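Local coordinates for 3,4-dihydroxy-2-butanone 4-phosphate synthase (Acinetobacter baumannii, PDB 6MNZ), which probably converts D-ribulose 5-phosphate to formate and 3,4-dihydroxy-2-butanone 4-phosphate for riboflavin biosynthesis, using magnesium or manganese ions, at residues E28-L33 and M172-D177; V19-D24 and G190-L195; C57-R62 and A146-A151. All blocks are in the same frame, centred on the assembly; numbering follows the deposited sequence.

Contact 1: residues E28-L33 and M172-D177; sequences ENEGDL and MARRAD. With SO4 (sulfate ion), chain E.
M172 meets E30 side chain to side chain: the M172 chain bends at chi2 (-50°), which places SD, and again at chi3, so that CE comes 3.6 Å from OE2 of the extended E30. The backbone O of A173 lies 4.1 Å from G31 N without bonding to it; G31 and A173 each hydrogen-bond instead to the backbone of I165. R174 carries the polar link. Its NH1 donates to N29 O at 2.6 Å, the oxygen lying near the guanidinium plane while NH1 sits 42° out of the carbonyl plane. The guanidinium is sandwiched: the N29 amide, within 7° of parallel to it, places ND2 over one face, and M172 CB lies 3.5 Å above the other, toward the rim. NH2 reaches O1 of a sulfate, probably from the crystallisation liquor, in a weak bond of 3.1 Å. R174 is also the N-cap residue of the helix that follows, and its N bonds weakly to D177 OD2 at 3.5 Å. The 28-33 segment carries the predicted metal ligand E28 and predicted substrate residue D32. Both side chains touch H143 of helix 143-153, while E30 and M172 pack on E164 of strand 160-164, next to the strand 31-36.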
loop_
_atom_site.group_PDB
_atom_site.type_symbol
_atom_site.label_atom_id
_atom_site.label_comp_id
_atom_site.label_asym_id
_atom_site.label_seq_id
_atom_site.Cartn_x
_atom_site.Cartn_y
_atom_site.Cartn_z
ATOM N N GLU A 28 -8.273 10.151 -17.060
ATOM C CA GLU A 28 -7.814 11.490 -17.404
ATOM C C GLU A 28 -8.648 12.108 -18.506
ATOM O O GLU A 28 -8.908 13.312 -18.480
ATOM C CB GLU A 28 -6.348 11.472 -17.863
ATOM C CG GLU A 28 -5.317 11.156 -16.791
ATOM C CD GLU A 28 -3.897 11.215 -17.332
ATOM O OE1 GLU A 28 -2.943 11.095 -16.536
ATOM O OE2 GLU A 28 -3.734 11.358 -18.563
ATOM N N ASN A 29 -9.091 11.297 -19.466
ATOM C CA ASN A 29 -9.976 11.756 -20.531
ATOM C C ASN A 29 -9.258 12.771 -21.420
ATOM O O ASN A 29 -9.783 13.840 -21.730
ATOM C CB ASN A 29 -11.260 12.343 -19.943
ATOM C CG ASN A 29 -12.354 12.491 -20.970
ATOM O OD1 ASN A 29 -12.368 11.795 -21.983
ATOM N ND2 ASN A 29 -13.208 13.485 -20.773
ATOM N N GLU A 30 -8.062 12.400 -21.868
ATOM C CA GLU A 30 -7.224 13.265 -22.679
ATOM C C GLU A 30 -6.701 12.484 -23.874
ATOM O O GLU A 30 -6.484 11.272 -23.801
ATOM C CB GLU A 30 -6.057 13.834 -21.861
ATOM C CG GLU A 30 -6.486 14.803 -20.766
ATOM C CD GLU A 30 -5.316 15.340 -19.960
ATOM O OE1 GLU A 30 -4.206 14.775 -20.062
ATOM O OE2 GLU A 30 -5.530 16.269 -19.155
ATOM N N GLY A 31 -6.316 13.227 -24.909
ATOM C CA GLY A 31 -5.637 12.670 -26.065
ATOM C C GLY A 31 -4.193 13.145 -26.111
ATOM O O GLY A 31 -3.905 14.309 -25.826
ATOM N N ASP A 32 -3.292 12.196 -26.337
ATOM C CA ASP A 32 -1.872 12.474 -26.498
ATOM C C ASP A 32 -1.448 12.071 -27.901
ATOM O O ASP A 32 -1.621 10.911 -28.291
ATOM C CB ASP A 32 -1.036 11.719 -25.464
ATOM C CG ASP A 32 -1.250 12.227 -24.056
ATOM O OD1 ASP A 32 -2.367 12.692 -23.752
ATOM O OD2 ASP A 32 -0.359 12.001 -23.213
ATOM N N LEU A 33 -0.768 12.978 -28.597
ATOM C CA LEU A 33 0.152 12.562 -29.645
ATOM C C LEU A 33 1.195 11.615 -29.067
ATOM O O LEU A 33 1.566 11.720 -27.897
ATOM C CB LEU A 33 0.838 13.775 -30.270
ATOM C CG LEU A 33 -0.047 14.816 -30.958
ATOM C CD1 LEU A 33 0.781 16.051 -31.291
ATOM C CD2 LEU A 33 -0.697 14.249 -32.210
ATOM N N MET A 172 -8.982 21.013 -22.302
ATOM C CA MET A 172 -8.454 19.741 -22.774
ATOM C C MET A 172 -9.355 19.167 -23.860
ATOM O O MET A 172 -10.581 19.124 -23.707
ATOM C CB MET A 172 -8.329 18.753 -21.615
ATOM C CG MET A 172 -7.380 19.195 -20.512
ATOM S SD MET A 172 -5.761 19.718 -21.112
ATOM C CE MET A 172 -5.296 18.328 -22.137
ATOM N N ALA A 173 -8.758 18.840 -25.002
ATOM C CA ALA A 173 -9.486 18.179 -26.076
ATOM C C ALA A 173 -10.038 16.840 -25.604
ATOM O O ALA A 173 -9.289 15.983 -25.127
ATOM C CB ALA A 173 -8.567 17.981 -27.280
ATOM N N ARG A 174 -11.351 16.668 -25.731
ATOM C CA ARG A 174 -12.010 15.402 -25.463
ATOM C C ARG A 174 -12.229 14.635 -26.765
ATOM O O ARG A 174 -11.859 15.086 -27.852
ATOM C CB ARG A 174 -13.336 15.635 -24.737
ATOM C CG ARG A 174 -13.247 16.643 -23.604
ATOM C CD ARG A 174 -12.104 16.318 -22.656
ATOM N NE ARG A 174 -12.147 17.140 -21.452
ATOM C CZ ARG A 174 -11.323 17.001 -20.418
ATOM N NH1 ARG A 174 -10.373 16.076 -20.440
ATOM N NH2 ARG A 174 -11.492 17.742 -19.333
ATOM N N ARG A 175 -12.824 13.444 -26.640
ATOM C CA ARG A 175 -12.961 12.541 -27.780
ATOM C C ARG A 175 -13.477 13.277 -29.011
ATOM O O ARG A 175 -12.869 13.216 -30.086
ATOM C CB ARG A 175 -13.896 11.384 -27.415
ATOM C CG ARG A 175 -14.094 10.352 -28.521
ATOM C CD ARG A 175 -15.372 9.546 -28.315
ATOM N NE ARG A 175 -16.575 10.368 -28.436
ATOM C CZ ARG A 175 -17.813 9.915 -28.266
ATOM N NH1 ARG A 175 -18.025 8.630 -28.007
ATOM N NH2 ARG A 175 -18.843 10.747 -28.349
ATOM N N ALA A 176 -14.573 14.022 -28.855
ATOM C CA ALA A 176 -15.112 14.802 -29.964
ATOM C C ALA A 176 -14.033 15.659 -30.613
ATOM O O ALA A 176 -13.780 15.556 -31.818
ATOM C CB ALA A 176 -16.267 15.674 -29.471
ATOM N N ASP A 177 -13.352 16.483 -29.813
ATOM C CA ASP A 177 -12.341 17.378 -30.363
ATOM C C ASP A 177 -11.107 16.617 -30.832
ATOM O O ASP A 177 -10.470 17.019 -31.813
ATOM C CB ASP A 177 -11.951 18.427 -29.322
ATOM C CG ASP A 177 -13.156 19.057 -28.652
ATOM O OD1 ASP A 177 -13.736 19.997 -29.236
ATOM O OD2 ASP A 177 -13.585 18.546 -27.596
HETATM S S SO4 E . -13.256 20.893 -19.548
HETATM O O1 SO4 E . -11.870 20.786 -19.993
HETATM O O2 SO4 E . -14.079 19.939 -20.288
HETATM O O3 SO4 E . -13.326 20.594 -18.122
HETATM O O4 SO4 E . -13.744 22.248 -19.790
#

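Contact 2: residues V19-D24 and G190-L195; sequences VILMDD and GTIADL
L21 leans against G190 on one face of the sheet; M22 and T191 put their side chains on the opposite face. On the L21 face, CD2 of the leucine packs on the glycine carbonyl, 3.6 Å from G190 O. The same CD2 goes on to meet CG1 of I192 at 4.2 Å. On the other face M22 CB lies beside the glycine carbonyl, 3.8 Å from G190 O, while T191 turns CG2 to within 4.1 Å of M22 O. L21 with G190 and M22 with T191 form parallel beta bridges between strands 19-22 and 188-191, the latter an outermost strand of the six-stranded mixed sheet in the synthase domain. M22 N donates to G190 O at 2.6 Å almost straight down the C=O bond (169°), and M22 O receives I192 N at 2.8 Å, tying the strand to the first turn of helix 192-202; G190 N to I20 O is weak. Helix 143-153 covers the L21 face through L150, and helix 175-184 the M22 face through R175 and L178. Past the bridges, I192 lays CD1 against D23 CB at 3.6 Å. The D23 carboxylate is turned elsewhere: chi1 of 71° sets CG between the backbone N and the carbonyl carbon; OD2 accepts from E28 N and OD1 from E30 N, a second-shell grip on the loop bearing the predicted metal ligand E28. D24 brings OD1 3.8 Å from A193 CB, while its OD2 accepts from S321 N of helix 320-336.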
loop_
_atom_site.group_PDB
_atom_site.type_symbol
_atom_site.label_atom_id
_atom_site.label_comp_id
_atom_site.label_asym_id
_atom_site.label_seq_id
_atom_site.Cartn_x
_atom_site.Cartn_y
_atom_site.Cartn_z
ATOM N N VAL A 19 0.516 9.157 -33.484
ATOM C CA VAL A 19 -0.813 8.595 -33.286
ATOM C C VAL A 19 -1.375 9.186 -32.005
ATOM O O VAL A 19 -0.628 9.568 -31.102
ATOM C CB VAL A 19 -0.789 7.049 -33.221
ATOM C CG1 VAL A 19 -0.299 6.462 -34.539
ATOM C CG2 VAL A 19 0.077 6.576 -32.064
ATOM N N ILE A 20 -2.687 9.395 -31.990
ATOM C CA ILE A 20 -3.371 9.928 -30.818
ATOM C C ILE A 20 -3.896 8.764 -29.992
ATOM O O ILE A 20 -4.464 7.809 -30.535
ATOM C CB ILE A 20 -4.513 10.873 -31.228
ATOM C CG1 ILE A 20 -3.960 12.081 -31.981
ATOM C CG2 ILE A 20 -5.289 11.329 -30.003
ATOM C CD1 ILE A 20 -5.017 12.900 -32.680
ATOM N N LEU A 21 -3.645 8.810 -28.687
ATOM C CA LEU A 21 -4.089 7.777 -27.759
ATOM C C LEU A 21 -4.922 8.433 -26.669
ATOM O O LEU A 21 -4.437 9.323 -25.961
ATOM C CB LEU A 21 -2.901 7.028 -27.153
ATOM C CG LEU A 21 -2.528 5.703 -27.823
ATOM C CD1 LEU A 21 -1.233 5.158 -27.238
ATOM C CD2 LEU A 21 -3.645 4.677 -27.683
ATOM N N MET A 22 -6.142 7.943 -26.489
ATOM C CA MET A 22 -7.003 8.373 -25.399
ATOM C C MET A 22 -6.982 7.329 -24.294
ATOM O O MET A 22 -7.025 6.124 -24.563
ATOM C CB MET A 22 -8.438 8.583 -25.883
ATOM C CG MET A 22 -8.583 9.652 -26.945
ATOM S SD MET A 22 -10.301 9.909 -27.438
ATOM C CE MET A 22 -10.449 8.726 -28.770
ATOM N N ASP A 23 -7.010 7.798 -23.052
ATOM C CA ASP A 23 -7.267 6.928 -21.920
ATOM C C ASP A 23 -8.759 6.917 -21.604
ATOM O O ASP A 23 -9.572 7.544 -22.287
ATOM C CB ASP A 23 -6.450 7.379 -20.713
ATOM C CG ASP A 23 -6.954 8.681 -20.124
ATOM O OD1 ASP A 23 -7.535 9.487 -20.886
ATOM O OD2 ASP A 23 -7.014 8.767 -18.880
ATOM N N ASP A 24 -9.136 6.121 -20.607
ATOM C CA ASP A 24 -10.541 5.955 -20.266
ATOM C C ASP A 24 -11.185 7.308 -20.000
ATOM O O ASP A 24 -10.578 8.198 -19.398
ATOM C CB ASP A 24 -10.684 5.047 -19.043
ATOM C CG ASP A 24 -10.563 3.579 -19.396
ATOM O OD1 ASP A 24 -10.035 3.273 -20.484
ATOM O OD2 ASP A 24 -11.030 2.732 -18.609
ATOM N N GLY A 190 -6.647 6.291 -31.096
ATOM C CA GLY A 190 -6.719 5.010 -30.419
ATOM C C GLY A 190 -7.143 5.156 -28.975
ATOM O O GLY A 190 -6.827 6.146 -28.308
ATOM N N THR A 191 -7.674 4.055 -28.450
ATOM C CA THR A 191 -8.047 3.927 -27.048
ATOM C C THR A 191 -7.048 3.026 -26.336
ATOM O O THR A 191 -6.748 1.928 -26.817
ATOM C CB THR A 191 -9.459 3.356 -26.912
ATOM O OG1 THR A 191 -10.382 4.176 -27.639
ATOM C CG2 THR A 191 -9.873 3.297 -25.453
ATOM N N ILE A 192 -6.580 3.460 -25.164
ATOM C CA ILE A 192 -5.681 2.618 -24.379
ATOM C C ILE A 192 -6.374 1.317 -23.994
ATOM O O ILE A 192 -5.773 0.237 -24.061
ATOM C CB ILE A 192 -5.187 3.375 -23.131
ATOM C CG1 ILE A 192 -4.292 4.550 -23.529
ATOM C CG2 ILE A 192 -4.428 2.435 -22.199
ATOM C CD1 ILE A 192 -3.935 5.465 -22.371
ATOM N N ALA A 193 -7.677 1.381 -23.707
ATOM C CA ALA A 193 -8.442 0.159 -23.477
ATOM C C ALA A 193 -8.429 -0.743 -24.706
ATOM O O ALA A 193 -8.314 -1.968 -24.583
ATOM C CB ALA A 193 -9.878 0.500 -23.080
ATOM N N ASP A 194 -8.534 -0.156 -25.901
ATOM C CA ASP A 194 -8.418 -0.952 -27.117
ATOM C C ASP A 194 -7.043 -1.595 -27.232
ATOM O O ASP A 194 -6.907 -2.667 -27.832
ATOM C CB ASP A 194 -8.698 -0.084 -28.346
ATOM C CG ASP A 194 -10.181 0.142 -28.573
ATOM O OD1 ASP A 194 -10.946 0.100 -27.588
ATOM O OD2 ASP A 194 -10.571 0.422 -29.726
ATOM N N LEU A 195 -6.014 -0.961 -26.667
ATOM C CA LEU A 195 -4.695 -1.580 -26.620
ATOM C C LEU A 195 -4.612 -2.650 -25.537
ATOM O O LEU A 195 -3.938 -3.669 -25.723
ATOM C CB LEU A 195 -3.622 -0.514 -26.396
ATOM C CG LEU A 195 -2.177 -0.989 -26.557
ATOM C CD1 LEU A 195 -1.911 -1.460 -27.981
ATOM C CD2 LEU A 195 -1.206 0.117 -26.166
#

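Contact 3: residues C57-R62 and A146-A151; sequences CLTLSR and AGCDLA
T59 and C148 meet through their first torsions: T59 OG1 stands between its backbone N and carbonyl carbon (chi1 65°), and C148 SG lies anti to its carbonyl carbon (chi1 -70°), which together bring OG1 and SG to 3.4 Å. This is helix-on-sheet packing in the alpha/beta synthase domain. Strand 57-60 lies between strands 127-131 and 160-164, and helix 143-153 lies across it, the axes of the two short segments 7.6 Å apart and crossing at -63°. The sulfur touches both the hydroxyl and the carbon that bears it, with T59 CB 3.5 Å from SG. No hydrogen bond spans the contact; the buried T59 OG1 is instead hydrogen-bonded to S160 OG on the neighbouring strand, which ties the hydroxyl within the sheet rather than to the helix. The backbone of G147 faces the strand, its carbonyl carbon 3.9 Å from T59 OG1. L60 points away from helix 143-153 and the flanking L58 packs on helix 101-112, so the sheet here has helix 143-153 on the T59 face and helix 101-112 on the L58 face. T59 also lies close to T144, a predicted substrate-binding residue near the start of helix 143-153. At the end of the strand S61 caps the next helix, its OG accepting from R64 N. C148 SG reaches on past T59 to the backbone, 3.8 Å from L60 C and 4.2 Å from S61 N.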
loop_
_atom_site.group_PDB
_atom_site.type_symbol
_atom_site.label_atom_id
_atom_site.label_comp_id
_atom_site.label_asym_id
_atom_site.label_seq_id
_atom_site.Cartn_x
_atom_site.Cartn_y
_atom_site.Cartn_z
ATOM N N CYS A 57 6.739 14.715 -23.219
ATOM C CA CYS A 57 7.301 13.764 -22.273
ATOM C C CYS A 57 7.830 12.558 -23.036
ATOM O O CYS A 57 7.617 12.429 -24.244
ATOM C CB CYS A 57 6.258 13.335 -21.235
ATOM S SG CYS A 57 5.731 14.675 -20.138
ATOM N N LEU A 58 8.710 11.808 -22.370
ATOM C CA LEU A 58 9.449 10.705 -22.986
ATOM C C LEU A 58 9.247 9.462 -22.124
ATOM O O LEU A 58 9.807 9.365 -21.030
ATOM C CB LEU A 58 10.930 11.039 -23.131
ATOM C CG LEU A 58 11.808 9.831 -23.466
ATOM C CD1 LEU A 58 11.328 9.157 -24.736
ATOM C CD2 LEU A 58 13.279 10.210 -23.560
ATOM N N THR A 59 8.346 8.583 -22.547
ATOM C CA THR A 59 8.063 7.379 -21.779
ATOM C C THR A 59 9.229 6.400 -21.883
ATOM O O THR A 59 9.800 6.219 -22.962
ATOM C CB THR A 59 6.774 6.736 -22.285
ATOM O OG1 THR A 59 6.960 6.281 -23.631
ATOM C CG2 THR A 59 5.632 7.747 -22.248
ATOM N N LEU A 60 9.710 5.938 -20.727
ATOM C CA LEU A 60 10.794 4.970 -20.647
ATOM C C LEU A 60 10.336 3.753 -19.855
ATOM O O LEU A 60 9.630 3.880 -18.848
ATOM C CB LEU A 60 12.049 5.546 -19.969
ATOM C CG LEU A 60 12.974 6.450 -20.783
ATOM C CD1 LEU A 60 12.217 7.668 -21.172
ATOM C CD2 LEU A 60 14.231 6.863 -20.005
ATOM N N SER A 61 11.006 2.638 -20.125
ATOM C CA SER A 61 10.908 1.468 -19.272
ATOM C C SER A 61 11.766 1.634 -18.021
ATOM O O SER A 61 12.740 2.392 -17.994
ATOM C CB SER A 61 11.338 0.217 -20.037
ATOM O OG SER A 61 12.733 0.232 -20.285
ATOM N N ARG A 62 11.438 0.836 -17.002
ATOM C CA ARG A 62 12.236 0.816 -15.781
ATOM C C ARG A 62 13.645 0.304 -16.046
ATOM O O ARG A 62 14.622 0.862 -15.534
ATOM C CB ARG A 62 11.544 -0.046 -14.726
ATOM C CG ARG A 62 10.266 0.566 -14.186
ATOM C CD ARG A 62 9.634 -0.303 -13.108
ATOM N NE ARG A 62 10.547 -0.555 -11.997
ATOM C CZ ARG A 62 10.168 -0.994 -10.800
ATOM N NH1 ARG A 62 8.877 -1.108 -10.507
ATOM N NH2 ARG A 62 11.077 -1.214 -9.858
ATOM N N ALA A 146 1.140 3.242 -22.145
ATOM C CA ALA A 146 0.609 3.020 -23.484
ATOM C C ALA A 146 1.622 3.417 -24.548
ATOM O O ALA A 146 1.801 2.702 -25.540
ATOM C CB ALA A 146 -0.694 3.796 -23.665
ATOM N N GLY A 147 2.336 4.521 -24.330
ATOM C CA GLY A 147 3.377 4.910 -25.264
ATOM C C GLY A 147 4.472 3.869 -25.384
ATOM O O GLY A 147 4.893 3.523 -26.490
ATOM N N CYS A 148 4.895 3.301 -24.253
ATOM C CA CYS A 148 5.938 2.283 -24.279
ATOM C C CYS A 148 5.449 1.021 -24.979
ATOM O O CYS A 148 6.109 0.504 -25.886
ATOM C CB CYS A 148 6.396 1.967 -22.854
ATOM S SG CYS A 148 7.319 3.300 -22.057
ATOM N N ASP A 149 4.336 0.456 -24.503
ATOM C CA ASP A 149 3.856 -0.803 -25.060
ATOM C C ASP A 149 3.552 -0.676 -26.547
ATOM O O ASP A 149 3.906 -1.565 -27.329
ATOM C CB ASP A 149 2.612 -1.269 -24.305
ATOM C CG ASP A 149 2.917 -1.686 -22.882
ATOM O OD1 ASP A 149 4.086 -2.022 -22.596
ATOM O OD2 ASP A 149 1.992 -1.664 -22.046
ATOM N N LEU A 150 3.063 0.490 -26.975
ATOM C CA LEU A 150 2.825 0.715 -28.396
ATOM C C LEU A 150 4.132 0.683 -29.177
ATOM O O LEU A 150 4.246 -0.016 -30.191
ATOM C CB LEU A 150 2.105 2.047 -28.599
ATOM C CG LEU A 150 1.251 2.151 -29.863
ATOM C CD1 LEU A 150 0.073 1.188 -29.799
ATOM C CD2 LEU A 150 0.769 3.579 -30.063
ATOM N N ALA A 151 5.142 1.412 -28.701
ATOM C CA ALA A 151 6.440 1.390 -29.366
ATOM C C ALA A 151 7.034 -0.011 -29.360
ATOM O O ALA A 151 7.693 -0.422 -30.323
ATOM C CB ALA A 151 7.391 2.377 -28.693
#

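In the fold
All three contacts reach the same six-stranded mixed sheet, but at different depths. Contacts 2 and 3 are buried, whereas contact 1 is partly exposed. Contact 1 relies on an arginine hydrogen-bonded to a loop carbonyl, contact 2 on backbone bonds that join parallel strands and run into the start of a helix, and contact 3 on close packing with no bond across it. Contacts 1 and 2 adjoin, since strands 31-36 and 19-22 are neighbours in the sheet: D32 O lies 2.9 Å from L21 N, a probable hydrogen bond. Helix 143-153 of contact 3 packs on contact 2, its L150 touching V19, L21 and L195. Contacts 1 and 3 do not touch, their nearest atoms about 7 Å apart.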